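Local atomic coordinates of transcription elongation factor SPT6 (Candida glabrata, PDB entry 3PJP), a protein that probably acts as a histone H3-H4 chaperone during transcription elongation and, through its tandem SH2 domain, binds the phosphorylated C-terminal repeat domain of RNA polymerase II. Residues Glu142-Ile150 with Tyr160-His168. Sequence-based numbering, arbitrary orientation.
Sequences ENPGWFYLI and YIWNVKLTH
The indole of Trp146 lies across the aliphatic chain of Lys165, a fit supported by two separate points on one ring face. Lys165 CB sits 3.5 Å from the centroid of the six-membered ring and 7° off its normal, a CH-pi contact; the chain then bends at chi2 (87°), which carries CD back over the indole to 3.4 Å from Trp146 NE1. At the far end of the ring, Asn163 CB fits against Trp146 CZ3 at 3.8 Å, with the amide plane 83° from the indole. Further along the sheet face that carries Trp146 and Lys165, Tyr148 CD1 meets Ile161 CG2, and Ile150 packs side by side with Ile161, CG2 to CG1 4.0 Å; Lys115, Val118 and Ile122 of helix 115-128 cover this end. These residues belong to an antiparallel hairpin, strands 146-152 and 159-166, in the central sheet of the C-terminal SH2 unit of the tandem. Five backbone hydrogen bonds fix its register, Phe147 pairing with Val164 and Leu149 with Trp162. On the opposite sheet face, with Phe147 and Leu149, Val164 is the bump: its CB lies 4.1 Å from Phe147 CB while its CG2 leans to Leu149 CB, 4.2 Å away, so that the valine sits against both neighbours. The Phe147 ring presents its edge to Leu166 CB, and both side chains extend to helix 86-105. Just before strand 146-152, at the open end of the hairpin, a type II turn from Asn143 to Trp146 brings Gly145 O to Leu166 N at 2.9 Å, and one water bridges Gly145 O and Leu166 O. A second water donates to both Phe147 O and Asn163 OD1, joining the amide to the neighbouring strand.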
loop_
_atom_site.group_PDB
_atom_site.type_symbol
_atom_site.label_atom_id
_atom_site.label_comp_id
_atom_site.label_asym_id
_atom_site.label_seq_id
_atom_site.Cartn_x
_atom_site.Cartn_y
_atom_site.Cartn_z
ATOM N N GLU A 142 6.127 -0.345 -9.891
ATOM C CA GLU A 142 7.132 -1.396 -9.792
ATOM C C GLU A 142 7.263 -1.963 -8.385
ATOM O O GLU A 142 7.883 -3.005 -8.181
ATOM C CB GLU A 142 8.484 -0.896 -10.305
ATOM C CG GLU A 142 8.509 -0.644 -11.816
ATOM C CD GLU A 142 7.782 0.630 -12.206
ATOM O OE1 GLU A 142 7.240 0.700 -13.332
ATOM O OE2 GLU A 142 7.762 1.567 -11.380
ATOM N N ASN A 143 6.681 -1.274 -7.411
ATOM C CA ASN A 143 6.721 -1.736 -6.037
ATOM C C ASN A 143 5.316 -1.641 -5.479
ATOM O O ASN A 143 4.974 -0.654 -4.833
ATOM C CB ASN A 143 7.678 -0.881 -5.212
ATOM C CG ASN A 143 9.069 -0.851 -5.802
ATOM O OD1 ASN A 143 9.949 -1.598 -5.383
ATOM N ND2 ASN A 143 9.260 -0.014 -6.808
ATOM N N PRO A 144 4.481 -2.652 -5.763
ATOM C CA PRO A 144 3.056 -2.569 -5.437
ATOM C C PRO A 144 2.784 -2.250 -3.977
ATOM O O PRO A 144 3.327 -2.878 -3.066
ATOM C CB PRO A 144 2.538 -3.977 -5.761
ATOM C CG PRO A 144 3.468 -4.481 -6.804
ATOM C CD PRO A 144 4.817 -3.922 -6.433
ATOM N N GLY A 145 1.935 -1.260 -3.769
ATOM C CA GLY A 145 1.598 -0.818 -2.435
ATOM C C GLY A 145 2.297 0.461 -2.040
ATOM O O GLY A 145 1.990 1.015 -1.000
ATOM N N TRP A 146 3.233 0.922 -2.867
ATOM C CA TRP A 146 3.912 2.199 -2.613
ATOM C C TRP A 146 3.323 3.277 -3.507
ATOM O O TRP A 146 2.758 2.987 -4.560
ATOM C CB TRP A 146 5.420 2.102 -2.863
ATOM C CG TRP A 146 6.186 1.354 -1.808
ATOM C CD1 TRP A 146 6.386 0.008 -1.739
ATOM C CD2 TRP A 146 6.865 1.918 -0.691
ATOM N NE1 TRP A 146 7.146 -0.305 -0.640
ATOM C CE2 TRP A 146 7.458 0.857 0.018
ATOM C CE3 TRP A 146 7.032 3.223 -0.220
ATOM C CZ2 TRP A 146 8.200 1.060 1.179
ATOM C CZ3 TRP A 146 7.758 3.421 0.942
ATOM C CH2 TRP A 146 8.329 2.344 1.629
ATOM N N PHE A 147 3.468 4.520 -3.056
ATOM C CA PHE A 147 3.094 5.695 -3.806
ATOM C C PHE A 147 4.328 6.592 -3.888
ATOM O O PHE A 147 5.192 6.581 -2.991
ATOM C CB PHE A 147 1.992 6.467 -3.083
ATOM C CG PHE A 147 0.674 5.759 -3.064
ATOM C CD1 PHE A 147 -0.293 6.053 -4.011
ATOM C CD2 PHE A 147 0.403 4.807 -2.103
ATOM C CE1 PHE A 147 -1.518 5.402 -4.001
ATOM C CE2 PHE A 147 -0.820 4.151 -2.084
ATOM C CZ PHE A 147 -1.777 4.453 -3.040
ATOM N N TYR A 148 4.409 7.374 -4.957
ATOM C CA TYR A 148 5.356 8.480 -4.978
ATOM C C TYR A 148 4.697 9.734 -4.424
ATOM O O TYR A 148 3.493 9.937 -4.584
ATOM C CB TYR A 148 5.848 8.777 -6.391
ATOM C CG TYR A 148 6.494 7.623 -7.090
ATOM C CD1 TYR A 148 7.711 7.112 -6.658
ATOM C CD2 TYR A 148 5.891 7.050 -8.199
ATOM C CE1 TYR A 148 8.309 6.050 -7.322
ATOM C CE2 TYR A 148 6.471 5.991 -8.862
ATOM C CZ TYR A 148 7.679 5.493 -8.427
ATOM O OH TYR A 148 8.244 4.436 -9.117
ATOM N N LEU A 149 5.494 10.555 -3.751
ATOM C CA LEU A 149 5.107 11.900 -3.365
ATOM C C LEU A 149 6.124 12.813 -4.033
ATOM O O LEU A 149 7.278 12.861 -3.625
ATOM C CB LEU A 149 5.165 12.050 -1.846
ATOM C CG LEU A 149 5.104 13.433 -1.185
ATOM C CD1 LEU A 149 4.068 14.357 -1.814
ATOM C CD2 LEU A 149 4.817 13.257 0.295
ATOM N N ILE A 150 5.692 13.500 -5.084
ATOM C CA ILE A 150 6.597 14.275 -5.935
ATOM C C ILE A 150 6.228 15.745 -5.769
ATOM O O ILE A 150 5.052 16.109 -5.862
ATOM C CB ILE A 150 6.461 13.860 -7.404
ATOM C CG1 ILE A 150 6.499 12.329 -7.525
ATOM C CG2 ILE A 150 7.553 14.519 -8.262
ATOM C CD1 ILE A 150 6.359 11.809 -8.936
ATOM N N TYR A 160 11.713 16.988 -5.829
ATOM C CA TYR A 160 12.081 15.848 -5.004
ATOM C C TYR A 160 11.033 14.757 -5.099
ATOM O O TYR A 160 9.872 15.018 -5.402
ATOM C CB TYR A 160 12.218 16.249 -3.543
ATOM C CG TYR A 160 13.348 17.222 -3.275
ATOM C CD1 TYR A 160 14.655 16.771 -3.125
ATOM C CD2 TYR A 160 13.101 18.582 -3.155
ATOM C CE1 TYR A 160 15.693 17.661 -2.868
ATOM C CE2 TYR A 160 14.127 19.482 -2.891
ATOM C CZ TYR A 160 15.420 19.008 -2.753
ATOM O OH TYR A 160 16.443 19.894 -2.498
ATOM N N ILE A 161 11.461 13.535 -4.824
ATOM C CA ILE A 161 10.560 12.403 -4.801
ATOM C C ILE A 161 10.708 11.711 -3.472
ATOM O O ILE A 161 11.775 11.182 -3.145
ATOM C CB ILE A 161 10.842 11.406 -5.959
ATOM C CG1 ILE A 161 10.636 12.099 -7.309
ATOM C CG2 ILE A 161 9.943 10.173 -5.836
ATOM C CD1 ILE A 161 10.836 11.203 -8.506
ATOM N N TRP A 162 9.629 11.728 -2.693
ATOM C CA TRP A 162 9.561 10.947 -1.467
ATOM C C TRP A 162 8.673 9.723 -1.683
ATOM O O TRP A 162 8.030 9.585 -2.723
ATOM C CB TRP A 162 9.041 11.794 -0.311
ATOM C CG TRP A 162 10.049 12.796 0.186
ATOM C CD1 TRP A 162 11.315 13.013 -0.306
ATOM C CD2 TRP A 162 9.860 13.747 1.239
ATOM N NE1 TRP A 162 11.917 14.025 0.396
ATOM C CE2 TRP A 162 11.050 14.489 1.351
ATOM C CE3 TRP A 162 8.804 14.026 2.115
ATOM C CZ2 TRP A 162 11.211 15.509 2.303
ATOM C CZ3 TRP A 162 8.961 15.029 3.057
ATOM C CH2 TRP A 162 10.158 15.760 3.146
ATOM N N ASN A 163 8.630 8.833 -0.696
ATOM C CA ASN A 163 7.981 7.541 -0.890
ATOM C C ASN A 163 7.000 7.283 0.236
ATOM O O ASN A 163 7.325 7.503 1.394
ATOM C CB ASN A 163 9.021 6.431 -0.940
ATOM C CG ASN A 163 9.977 6.590 -2.117
ATOM O OD1 ASN A 163 9.640 6.253 -3.252
ATOM N ND2 ASN A 163 11.159 7.130 -1.854
ATOM N N VAL A 164 5.811 6.808 -0.123
ATOM C CA VAL A 164 4.745 6.596 0.851
ATOM C C VAL A 164 4.288 5.149 0.735
ATOM O O VAL A 164 3.991 4.680 -0.363
ATOM C CB VAL A 164 3.548 7.524 0.575
ATOM C CG1 VAL A 164 2.386 7.188 1.504
ATOM C CG2 VAL A 164 3.939 8.989 0.755
ATOM N N LYS A 165 4.243 4.428 1.859
ATOM C CA LYS A 165 3.824 3.021 1.838
ATOM C C LYS A 165 2.408 2.883 2.387
ATOM O O LYS A 165 2.092 3.377 3.473
ATOM C CB LYS A 165 4.801 2.152 2.642
ATOM C CG LYS A 165 4.337 0.690 2.854
ATOM C CD LYS A 165 4.738 -0.222 1.728
ATOM C CE LYS A 165 4.508 -1.685 2.123
ATOM N NZ LYS A 165 4.861 -2.636 1.035
ATOM N N LEU A 166 1.554 2.224 1.614
ATOM C CA LEU A 166 0.192 1.930 2.061
ATOM C C LEU A 166 0.265 0.835 3.110
ATOM O O LEU A 166 0.810 -0.235 2.848
ATOM C CB LEU A 166 -0.629 1.426 0.866
ATOM C CG LEU A 166 -2.043 0.951 1.207
ATOM C CD1 LEU A 166 -2.879 2.115 1.695
ATOM C CD2 LEU A 166 -2.709 0.277 -0.018
ATOM N N THR A 167 -0.267 1.097 4.302
ATOM C CA THR A 167 -0.393 0.040 5.309
ATOM C C THR A 167 -1.854 -0.144 5.691
ATOM O O THR A 167 -2.727 0.576 5.213
ATOM C CB THR A 167 0.418 0.333 6.581
ATOM O OG1 THR A 167 -0.265 1.328 7.352
ATOM C CG2 THR A 167 1.837 0.810 6.229
ATOM N N HIS A 168 -2.129 -1.125 6.541
ATOM C CA HIS A 168 -3.503 -1.342 6.976
ATOM C C HIS A 168 -3.985 -0.288 7.971
ATOM O O HIS A 168 -5.175 -0.197 8.253
ATOM C CB HIS A 168 -3.703 -2.762 7.531
ATOM C CG HIS A 168 -3.001 -3.026 8.832
ATOM N ND1 HIS A 168 -1.648 -3.269 8.918
ATOM C CD2 HIS A 168 -3.481 -3.132 10.095
ATOM C CE1 HIS A 168 -1.319 -3.493 10.179
ATOM N NE2 HIS A 168 -2.415 -3.421 10.912
HETATM O O HOH W 1 1.589 -1.608 0.735
HETATM O O HOH W 2 7.353 4.778 -3.688
#